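Local coordinates for VESB protease (Vibrio cholerae, PDB 4LK4), which probably acts as a secreted trypsin-like serine endopeptidase of the S1 peptidase family, hydrolysing peptide bonds in protein substrates, at residues 59-70 with 81-91; 70-78 with 151-159. The protein carries 1 engineered substitution. One frame throughout, in Å; residues are numbered along the deposited sequence.

Contact 1: 59-70 with 81-91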
loop_
_atom_site.group_PDB
_atom_site.type_symbol
_atom_site.label_atom_id
_atom_site.label_comp_id
_atom_site.label_asym_id
_atom_site.label_seq_id
_atom_site.Cartn_x
_atom_site.Cartn_y
_atom_site.Cartn_z
ATOM N N ASP A 59 4.591 0.549 -9.510
ATOM C CA ASP A 59 5.439 1.528 -10.230
ATOM C C ASP A 59 4.903 1.772 -11.645
ATOM O O ASP A 59 4.857 2.921 -12.123
ATOM C CB ASP A 59 6.906 1.070 -10.326
ATOM C CG ASP A 59 7.686 1.188 -8.996
ATOM O OD1 ASP A 59 7.380 2.051 -8.150
ATOM O OD2 ASP A 59 8.654 0.404 -8.818
ATOM N N SER A 60 4.441 0.719 -12.307
ATOM C CA SER A 60 4.042 0.840 -13.723
ATOM C C SER A 60 2.618 0.388 -14.031
ATOM O O SER A 60 2.329 -0.046 -15.143
ATOM C CB SER A 60 5.034 0.029 -14.566
ATOM O OG SER A 60 6.370 0.504 -14.406
ATOM N N ARG A 61 1.739 0.483 -13.041
ATOM C CA ARG A 61 0.376 -0.018 -13.138
ATOM C C ARG A 61 -0.522 0.919 -12.392
ATOM O O ARG A 61 -0.084 1.577 -11.442
ATOM C CB ARG A 61 0.215 -1.339 -12.409
ATOM C CG ARG A 61 1.125 -2.457 -12.832
ATOM C CD ARG A 61 0.935 -3.671 -11.935
ATOM N NE ARG A 61 2.073 -4.577 -12.084
ATOM C CZ ARG A 61 2.115 -5.585 -12.942
ATOM N NH1 ARG A 61 1.066 -5.874 -13.717
ATOM N NH2 ARG A 61 3.212 -6.335 -13.012
ATOM N N SER A 62 -1.791 0.937 -12.778
ATOM C CA SER A 62 -2.792 1.633 -11.993
ATOM C C SER A 62 -4.048 0.791 -11.766
ATOM O O SER A 62 -4.209 -0.302 -12.302
ATOM C CB SER A 62 -3.121 2.988 -12.631
ATOM O OG SER A 62 -3.425 2.812 -13.978
ATOM N N ALA A 63 -4.912 1.331 -10.929
ATOM C CA ALA A 63 -6.063 0.641 -10.404
ATOM C C ALA A 63 -6.826 -0.162 -11.442
ATOM O O ALA A 63 -7.084 -1.345 -11.224
ATOM C CB ALA A 63 -6.985 1.653 -9.741
ATOM N N ALA A 64 -7.147 0.462 -12.579
ATOM C CA ALA A 64 -8.046 -0.162 -13.583
ATOM C C ALA A 64 -7.458 -1.382 -14.285
ATOM O O ALA A 64 -8.179 -2.095 -14.974
ATOM C CB ALA A 64 -8.503 0.856 -14.633
ATOM N N SER A 65 -6.164 -1.612 -14.129
ATOM C CA SER A 65 -5.545 -2.791 -14.692
ATOM C C SER A 65 -5.313 -3.883 -13.618
ATOM O O SER A 65 -4.581 -4.874 -13.863
ATOM C CB SER A 65 -4.228 -2.396 -15.342
ATOM O OG SER A 65 -3.296 -2.056 -14.312
ATOM N N VAL A 66 -5.930 -3.732 -12.445
ATOM C CA VAL A 66 -5.626 -4.644 -11.324
ATOM C C VAL A 66 -6.848 -5.242 -10.655
ATOM O O VAL A 66 -7.785 -4.522 -10.315
ATOM C CB VAL A 66 -4.770 -3.942 -10.262
ATOM C CG1 VAL A 66 -4.728 -4.740 -8.953
ATOM C CG2 VAL A 66 -3.367 -3.728 -10.816
ATOM N N ASP A 67 -6.812 -6.567 -10.485
ATOM C CA ASP A 67 -7.740 -7.298 -9.634
ATOM C C ASP A 67 -6.978 -7.847 -8.449
ATOM O O ASP A 67 -5.756 -7.969 -8.486
ATOM C CB ASP A 67 -8.348 -8.493 -10.358
ATOM C CG ASP A 67 -9.274 -8.102 -11.486
ATOM O OD1 ASP A 67 -9.853 -6.991 -11.413
ATOM O OD2 ASP A 67 -9.420 -8.916 -12.453
ATOM N N VAL A 68 -7.717 -8.209 -7.404
ATOM C CA VAL A 68 -7.165 -8.956 -6.303
ATOM C C VAL A 68 -7.987 -10.217 -6.124
ATOM O O VAL A 68 -9.167 -10.267 -6.494
ATOM C CB VAL A 68 -7.163 -8.159 -4.985
ATOM C CG1 VAL A 68 -6.677 -6.752 -5.229
ATOM C CG2 VAL A 68 -8.545 -8.150 -4.329
ATOM N N ILE A 69 -7.343 -11.224 -5.557
ATOM C CA ILE A 69 -8.006 -12.501 -5.218
ATOM C C ILE A 69 -7.717 -12.792 -3.769
ATOM O O ILE A 69 -6.593 -13.133 -3.428
ATOM C CB ILE A 69 -7.517 -13.692 -6.032
ATOM C CG1 ILE A 69 -7.694 -13.430 -7.517
ATOM C CG2 ILE A 69 -8.315 -14.946 -5.637
ATOM C CD1 ILE A 69 -6.982 -14.438 -8.403
ATOM N N ILE A 70 -8.736 -12.599 -2.940
ATOM C CA ILE A 70 -8.638 -12.727 -1.489
ATOM C C ILE A 70 -8.846 -14.188 -1.160
ATOM O O ILE A 70 -9.791 -14.799 -1.635
ATOM C CB ILE A 70 -9.751 -11.894 -0.768
ATOM C CG1 ILE A 70 -9.637 -10.402 -1.134
ATOM C CG2 ILE A 70 -9.662 -12.032 0.733
ATOM C CD1 ILE A 70 -10.630 -9.496 -0.454
ATOM N N GLY A 81 -11.264 -18.459 -3.276
ATOM C CA GLY A 81 -11.150 -17.009 -3.065
ATOM C C GLY A 81 -12.062 -16.117 -3.912
ATOM O O GLY A 81 -12.627 -16.573 -4.904
ATOM N N GLU A 82 -12.175 -14.843 -3.525
ATOM C CA GLU A 82 -13.003 -13.874 -4.236
ATOM C C GLU A 82 -12.129 -12.985 -5.085
ATOM O O GLU A 82 -11.244 -12.307 -4.575
ATOM C CB GLU A 82 -13.816 -13.003 -3.269
ATOM C CG GLU A 82 -14.762 -13.803 -2.390
ATOM C CD GLU A 82 -15.635 -12.956 -1.448
ATOM O OE1 GLU A 82 -15.678 -11.703 -1.566
ATOM O OE2 GLU A 82 -16.302 -13.582 -0.580
ATOM N N ARG A 83 -12.391 -12.980 -6.380
ATOM C CA ARG A 83 -11.695 -12.085 -7.288
ATOM C C ARG A 83 -12.469 -10.788 -7.366
ATOM O O ARG A 83 -13.648 -10.808 -7.686
ATOM C CB ARG A 83 -11.586 -12.702 -8.684
ATOM C CG ARG A 83 -10.765 -11.856 -9.627
ATOM C CD ARG A 83 -10.184 -12.680 -10.752
ATOM N NE ARG A 83 -9.457 -11.842 -11.686
ATOM C CZ ARG A 83 -8.692 -12.291 -12.674
ATOM N NH1 ARG A 83 -8.507 -13.613 -12.851
ATOM N NH2 ARG A 83 -8.088 -11.416 -13.481
ATOM N N ILE A 84 -11.808 -9.677 -7.048
ATOM C CA ILE A 84 -12.465 -8.372 -6.987
ATOM C C ILE A 84 -11.609 -7.290 -7.676
ATOM O O ILE A 84 -10.393 -7.247 -7.525
ATOM C CB ILE A 84 -12.669 -7.958 -5.524
ATOM C CG1 ILE A 84 -13.398 -9.057 -4.766
ATOM C CG2 ILE A 84 -13.467 -6.664 -5.417
ATOM C CD1 ILE A 84 -13.720 -8.655 -3.345
ATOM N N ALA A 85 -12.246 -6.374 -8.380
ATOM C CA ALA A 85 -11.493 -5.295 -9.032
ATOM C C ALA A 85 -10.964 -4.251 -8.052
ATOM O O ALA A 85 -11.605 -3.923 -7.052
ATOM C CB ALA A 85 -12.346 -4.603 -10.089
ATOM N N ALA A 86 -9.789 -3.727 -8.365
ATOM C CA ALA A 86 -9.266 -2.591 -7.654
ATOM C C ALA A 86 -9.987 -1.351 -8.182
ATOM O O ALA A 86 -10.320 -1.282 -9.378
ATOM C CB ALA A 86 -7.780 -2.489 -7.886
ATOM N N GLN A 87 -10.278 -0.394 -7.313
ATOM C CA GLN A 87 -10.781 0.871 -7.815
ATOM C C GLN A 87 -9.881 2.044 -7.461
ATOM O O GLN A 87 -9.791 2.980 -8.255
ATOM C CB GLN A 87 -12.242 1.124 -7.425
ATOM C CG GLN A 87 -12.474 1.758 -6.071
ATOM C CD GLN A 87 -13.952 2.031 -5.806
ATOM O OE1 GLN A 87 -14.808 1.797 -6.671
ATOM N NE2 GLN A 87 -14.257 2.524 -4.596
ATOM N N LYS A 88 -9.205 2.013 -6.313
ATOM C CA LYS A 88 -8.180 3.019 -6.022
ATOM C C LYS A 88 -6.922 2.427 -5.399
ATOM O O LYS A 88 -6.956 1.420 -4.699
ATOM C CB LYS A 88 -8.757 4.116 -5.104
ATOM C CG LYS A 88 -9.841 4.991 -5.736
ATOM C CD LYS A 88 -9.238 6.157 -6.509
ATOM C CE LYS A 88 -10.168 6.781 -7.572
ATOM N NZ LYS A 88 -11.616 6.800 -7.238
ATOM N N ILE A 89 -5.811 3.089 -5.641
ATOM C CA ILE A 89 -4.550 2.771 -5.036
ATOM C C ILE A 89 -4.022 4.000 -4.266
ATOM O O ILE A 89 -4.037 5.111 -4.778
ATOM C CB ILE A 89 -3.564 2.265 -6.101
ATOM C CG1 ILE A 89 -4.017 0.863 -6.555
ATOM C CG2 ILE A 89 -2.155 2.127 -5.521
ATOM C CD1 ILE A 89 -3.219 0.248 -7.692
ATOM N N TYR A 90 -3.613 3.788 -3.016
ATOM C CA TYR A 90 -2.930 4.813 -2.240
ATOM C C TYR A 90 -1.521 4.324 -1.971
ATOM O O TYR A 90 -1.342 3.269 -1.382
ATOM C CB TYR A 90 -3.672 5.111 -0.923
ATOM C CG TYR A 90 -5.118 5.395 -1.181
ATOM C CD1 TYR A 90 -6.053 4.383 -1.216
ATOM C CD2 TYR A 90 -5.540 6.661 -1.455
ATOM C CE1 TYR A 90 -7.382 4.642 -1.508
ATOM C CE2 TYR A 90 -6.862 6.935 -1.708
ATOM C CZ TYR A 90 -7.784 5.922 -1.752
ATOM O OH TYR A 90 -9.110 6.231 -2.047
ATOM N N ARG A 91 -0.521 5.059 -2.434
ATOM C CA ARG A 91 0.856 4.727 -2.105
ATOM C C ARG A 91 1.404 5.728 -1.129
ATOM O O ARG A 91 0.950 6.859 -1.084
ATOM C CB ARG A 91 1.705 4.772 -3.359
ATOM C CG ARG A 91 1.247 3.822 -4.451
ATOM C CD ARG A 91 1.852 4.273 -5.769
ATOM N NE ARG A 91 2.952 3.419 -6.149
ATOM C CZ ARG A 91 4.007 3.775 -6.876
ATOM N NH1 ARG A 91 4.181 5.024 -7.306
ATOM N NH2 ARG A 91 4.920 2.843 -7.155
#
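Asp59 reaches Arg91 at the open end of a β hairpin, strands 66-70 and 82-91, in the first barrel of the trypsin fold. OD1 of Asp59 accepts a salt-bridge hydrogen bond from Arg91 NH2 (2.8 Å) within the guanidinium plane, while the carboxylate stands nearly perpendicular to that plane. Both ends have second partners: Tyr95 OH for Asp59 OD1 and the Ala55 carbonyl for Arg91 NH2. In the short 3-10 turn, Ala63 CB sits 3.4 Å from Gln87 O, and the Ile89 methyl CD1 lies over the backbone of Ala63. Here strand 82-91 carries a classic β bulge, Gln87 and Lys88 both facing Glu108. Regular pairing begins where Val66 O accepts Ala86 N, and Val66 CG1 packs on Ala86 CB at 3.9 Å. Asp67 shares a sheet face with Ala85, its non-hydrogen-bonded partner, and with Arg83, to which it is salt-bridged. Arg83 leaves its backbone with CG opposite N (chi1 -175°) and stays extended, which brings NE and NH2 side-on to the single oxygen OD2 of Asp67, each at 3.0 Å; NH2 also bonds to Ala33 O. Val68 and Ile84 form a hydrogen-bonded pair on the other face, where Val68 rests on Leu109, whereas Ile69 CG1 crosses Arg83 at a slant, nearest its CG. The last pair is reciprocal: Ile70 N bonds to Glu82 O, and Glu82 N to Ile70 O, both at 3.0 Å.

Contact 2: 70-78 with 151-159; sequences IGAYDLNNS and FTPILQEVD
Tyr73 and Leu155 are joined first by backbone, Leu155 N donating to Tyr73 O, and then by side chain, the CB of Leu155 lying 3.8 Å from CD1 of the ring. The ring owes its place to a CG anti to the backbone N (chi1 177°), which lays it across the side chain of Leu155. Ile154 meets its far end obliquely, CG2 resting 3.6 Å from the phenol oxygen OH, which is itself bonded to the carbonyl of Ala17. The other branch of Ile154 goes elsewhere: CG1 lies opposite the carbonyl carbon and chi2 turns back to -82°, which carries CD1 to 4.0 Å from CG of Asp74. Asp74 runs beside Pro153, with OD1 3.8 Å from the ring carbon CB. The same OD1 accepts Asn76 N, met from above the carboxylate plane, closing an Asx turn within the type I turn from Asp74 to Asn77. That turn presents Leu75 N to Pro153 O in a short, nearly straight bond of 2.7 Å at 171°. The Leu75 methyl CD1 touches the edge of the Phe151 ring, 4.2 Å from CE2. The indole nitrogen of Trp140 also bonds to Tyr73 O, making that carbonyl a double acceptor. The pairing is a single β bridge, Asp74 with Ile154, by which the loop equivalent in position to the calcium-binding loop of trypsin meets the chain entering strand 156-162 of the second barrel.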
loop_
_atom_site.group_PDB
_atom_site.type_symbol
_atom_site.label_atom_id
_atom_site.label_comp_id
_atom_site.label_asym_id
_atom_site.label_seq_id
_atom_site.Cartn_x
_atom_site.Cartn_y
_atom_site.Cartn_z
ATOM N N ILE A 70 -8.736 -12.599 -2.940
ATOM C CA ILE A 70 -8.638 -12.727 -1.489
ATOM C C ILE A 70 -8.846 -14.188 -1.160
ATOM O O ILE A 70 -9.791 -14.799 -1.635
ATOM C CB ILE A 70 -9.751 -11.894 -0.768
ATOM C CG1 ILE A 70 -9.637 -10.402 -1.134
ATOM C CG2 ILE A 70 -9.662 -12.032 0.733
ATOM C CD1 ILE A 70 -10.630 -9.496 -0.454
ATOM N N GLY A 71 -7.977 -14.745 -0.334
ATOM C CA GLY A 71 -8.091 -16.178 0.035
ATOM C C GLY A 71 -7.717 -17.045 -1.140
ATOM O O GLY A 71 -8.145 -18.165 -1.250
ATOM N N ALA A 72 -6.913 -16.504 -2.052
ATOM C CA ALA A 72 -6.393 -17.298 -3.179
ATOM C C ALA A 72 -5.497 -18.385 -2.609
ATOM O O ALA A 72 -4.909 -18.189 -1.552
ATOM C CB ALA A 72 -5.599 -16.393 -4.136
ATOM N N TYR A 73 -5.398 -19.516 -3.291
ATOM C CA TYR A 73 -4.465 -20.559 -2.898
ATOM C C TYR A 73 -3.838 -21.246 -4.109
ATOM O O TYR A 73 -2.651 -21.104 -4.346
ATOM C CB TYR A 73 -5.146 -21.557 -1.988
ATOM C CG TYR A 73 -4.243 -22.681 -1.621
ATOM C CD1 TYR A 73 -3.279 -22.507 -0.645
ATOM C CD2 TYR A 73 -4.316 -23.897 -2.267
ATOM C CE1 TYR A 73 -2.433 -23.534 -0.301
ATOM C CE2 TYR A 73 -3.444 -24.929 -1.956
ATOM C CZ TYR A 73 -2.516 -24.736 -0.963
ATOM O OH TYR A 73 -1.639 -25.723 -0.611
ATOM N N ASP A 74 -4.622 -21.992 -4.868
ATOM C CA ASP A 74 -4.190 -22.556 -6.174
ATOM C C ASP A 74 -4.661 -21.578 -7.231
ATOM O O ASP A 74 -5.869 -21.470 -7.505
ATOM C CB ASP A 74 -4.829 -23.906 -6.410
ATOM C CG ASP A 74 -4.519 -24.509 -7.797
ATOM O OD1 ASP A 74 -3.958 -23.777 -8.651
ATOM O OD2 ASP A 74 -4.886 -25.730 -8.006
ATOM N N LEU A 75 -3.728 -20.846 -7.830
ATOM C CA LEU A 75 -4.146 -19.777 -8.743
ATOM C C LEU A 75 -4.925 -20.297 -9.957
ATOM O O LEU A 75 -5.673 -19.541 -10.554
ATOM C CB LEU A 75 -2.959 -18.904 -9.175
ATOM C CG LEU A 75 -2.284 -18.152 -8.025
ATOM C CD1 LEU A 75 -0.916 -17.691 -8.406
ATOM C CD2 LEU A 75 -3.078 -16.961 -7.600
ATOM N N ASN A 76 -4.758 -21.570 -10.303
ATOM C CA ASN A 76 -5.509 -22.179 -11.393
ATOM C C ASN A 76 -6.937 -22.621 -11.040
ATOM O O ASN A 76 -7.645 -23.177 -11.887
ATOM C CB ASN A 76 -4.739 -23.386 -11.932
ATOM C CG ASN A 76 -3.802 -23.037 -13.051
ATOM O OD1 ASN A 76 -3.937 -22.007 -13.700
ATOM N ND2 ASN A 76 -2.845 -23.898 -13.288
ATOM N N ASN A 77 -7.343 -22.414 -9.795
ATOM C CA ASN A 77 -8.635 -22.852 -9.342
ATOM C C ASN A 77 -9.472 -21.632 -9.043
ATOM O O ASN A 77 -9.424 -21.111 -7.921
ATOM C CB ASN A 77 -8.458 -23.700 -8.082
ATOM C CG ASN A 77 -9.777 -24.301 -7.563
ATOM O OD1 ASN A 77 -10.872 -23.800 -7.839
ATOM N ND2 ASN A 77 -9.659 -25.380 -6.802
ATOM N N SER A 78 -10.245 -21.176 -10.028
ATOM C CA SER A 78 -10.997 -19.925 -9.879
ATOM C C SER A 78 -12.163 -20.008 -8.878
ATOM O O SER A 78 -12.787 -19.024 -8.591
ATOM C CB SER A 78 -11.482 -19.410 -11.237
ATOM O OG SER A 78 -12.480 -20.259 -11.770
ATOM N N PHE A 151 7.268 -19.961 -12.046
ATOM C CA PHE A 151 6.704 -20.184 -10.710
ATOM C C PHE A 151 5.364 -21.000 -10.587
ATOM O O PHE A 151 4.534 -21.081 -11.479
ATOM C CB PHE A 151 6.561 -18.859 -9.928
ATOM C CG PHE A 151 5.302 -18.073 -10.283
ATOM C CD1 PHE A 151 5.281 -17.197 -11.404
ATOM C CD2 PHE A 151 4.118 -18.223 -9.533
ATOM C CE1 PHE A 151 4.118 -16.494 -11.752
ATOM C CE2 PHE A 151 2.958 -17.520 -9.887
ATOM C CZ PHE A 151 2.954 -16.651 -11.001
ATOM N N THR A 152 5.161 -21.571 -9.418
ATOM C CA THR A 152 4.066 -22.493 -9.172
ATOM C C THR A 152 2.749 -21.820 -8.835
ATOM O O THR A 152 2.745 -20.789 -8.196
ATOM C CB THR A 152 4.499 -23.394 -8.011
ATOM O OG1 THR A 152 5.224 -24.473 -8.584
ATOM C CG2 THR A 152 3.419 -23.942 -7.222
ATOM N N PRO A 153 1.619 -22.464 -9.164
ATOM C CA PRO A 153 0.357 -21.802 -8.899
ATOM C C PRO A 153 -0.108 -21.890 -7.460
ATOM O O PRO A 153 -1.139 -21.328 -7.118
ATOM C CB PRO A 153 -0.610 -22.508 -9.855
ATOM C CG PRO A 153 -0.022 -23.843 -10.072
ATOM C CD PRO A 153 1.442 -23.766 -9.823
ATOM N N ILE A 154 0.661 -22.567 -6.629
ATOM C CA ILE A 154 0.277 -22.903 -5.257
ATOM C C ILE A 154 0.976 -21.961 -4.260
ATOM O O ILE A 154 2.202 -21.728 -4.314
ATOM C CB ILE A 154 0.673 -24.365 -4.938
ATOM C CG1 ILE A 154 0.131 -25.321 -6.004
ATOM C CG2 ILE A 154 0.241 -24.815 -3.536
ATOM C CD1 ILE A 154 -1.310 -25.720 -5.828
ATOM N N LEU A 155 0.191 -21.446 -3.330
ATOM C CA LEU A 155 0.717 -20.588 -2.282
ATOM C C LEU A 155 1.794 -21.313 -1.477
ATOM O O LEU A 155 1.588 -22.413 -1.003
ATOM C CB LEU A 155 -0.435 -20.126 -1.383
ATOM C CG LEU A 155 -0.092 -19.231 -0.199
ATOM C CD1 LEU A 155 0.448 -17.888 -0.677
ATOM C CD2 LEU A 155 -1.310 -19.055 0.684
ATOM N N GLN A 156 2.961 -20.700 -1.384
ATOM C CA GLN A 156 4.050 -21.202 -0.571
ATOM C C GLN A 156 4.214 -20.423 0.747
ATOM O O GLN A 156 3.799 -19.264 0.874
ATOM C CB GLN A 156 5.360 -21.051 -1.304
ATOM C CG GLN A 156 5.423 -21.604 -2.714
ATOM C CD GLN A 156 5.424 -23.087 -2.671
ATOM O OE1 GLN A 156 6.351 -23.715 -2.146
ATOM N NE2 GLN A 156 4.335 -23.664 -3.114
ATOM N N GLU A 157 4.858 -21.061 1.717
ATOM C CA GLU A 157 5.267 -20.397 2.934
ATOM C C GLU A 157 6.689 -20.810 3.286
ATOM O O GLU A 157 7.181 -21.800 2.783
ATOM C CB GLU A 157 4.287 -20.670 4.081
ATOM C CG GLU A 157 3.917 -22.131 4.307
ATOM C CD GLU A 157 3.107 -22.365 5.576
ATOM O OE1 GLU A 157 3.042 -21.437 6.403
ATOM O OE2 GLU A 157 2.535 -23.462 5.772
ATOM N N VAL A 158 7.362 -20.021 4.108
ATOM C CA VAL A 158 8.683 -20.371 4.607
ATOM C C VAL A 158 8.983 -19.599 5.889
ATOM O O VAL A 158 8.497 -18.475 6.097
ATOM C CB VAL A 158 9.761 -20.088 3.549
ATOM C CG1 VAL A 158 9.843 -18.604 3.240
ATOM C CG2 VAL A 158 11.125 -20.646 3.964
ATOM N N ASP A 159 9.774 -20.188 6.759
ATOM C CA ASP A 159 10.173 -19.489 7.960
ATOM C C ASP A 159 11.472 -18.737 7.741
ATOM O O ASP A 159 12.334 -19.161 6.985
ATOM C CB ASP A 159 10.266 -20.438 9.141
ATOM C CG ASP A 159 8.888 -20.756 9.741
ATOM O OD1 ASP A 159 7.911 -20.004 9.475
ATOM O OD2 ASP A 159 8.786 -21.735 10.512
#

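The two contacts lie about 18 Å apart between centres and share Ile70, where strand 66-70 of contact 1 runs into the loop of contact 2. Along the chain their segments alternate: 59-70, then 70-78, then 81-91, and much later 151-159. Contact 1 pairs two neighbouring strands of the six-stranded first barrel, and the loop joining them reaches across to the other antiparallel sheet of the protease. Contact 2 ties that loop to the start of strand 156-162, and so links the two halves of the trypsin-like domain, while at the hairpin's other end strand 82-91 touches strand 248-258, in the Ig-like part of the chain.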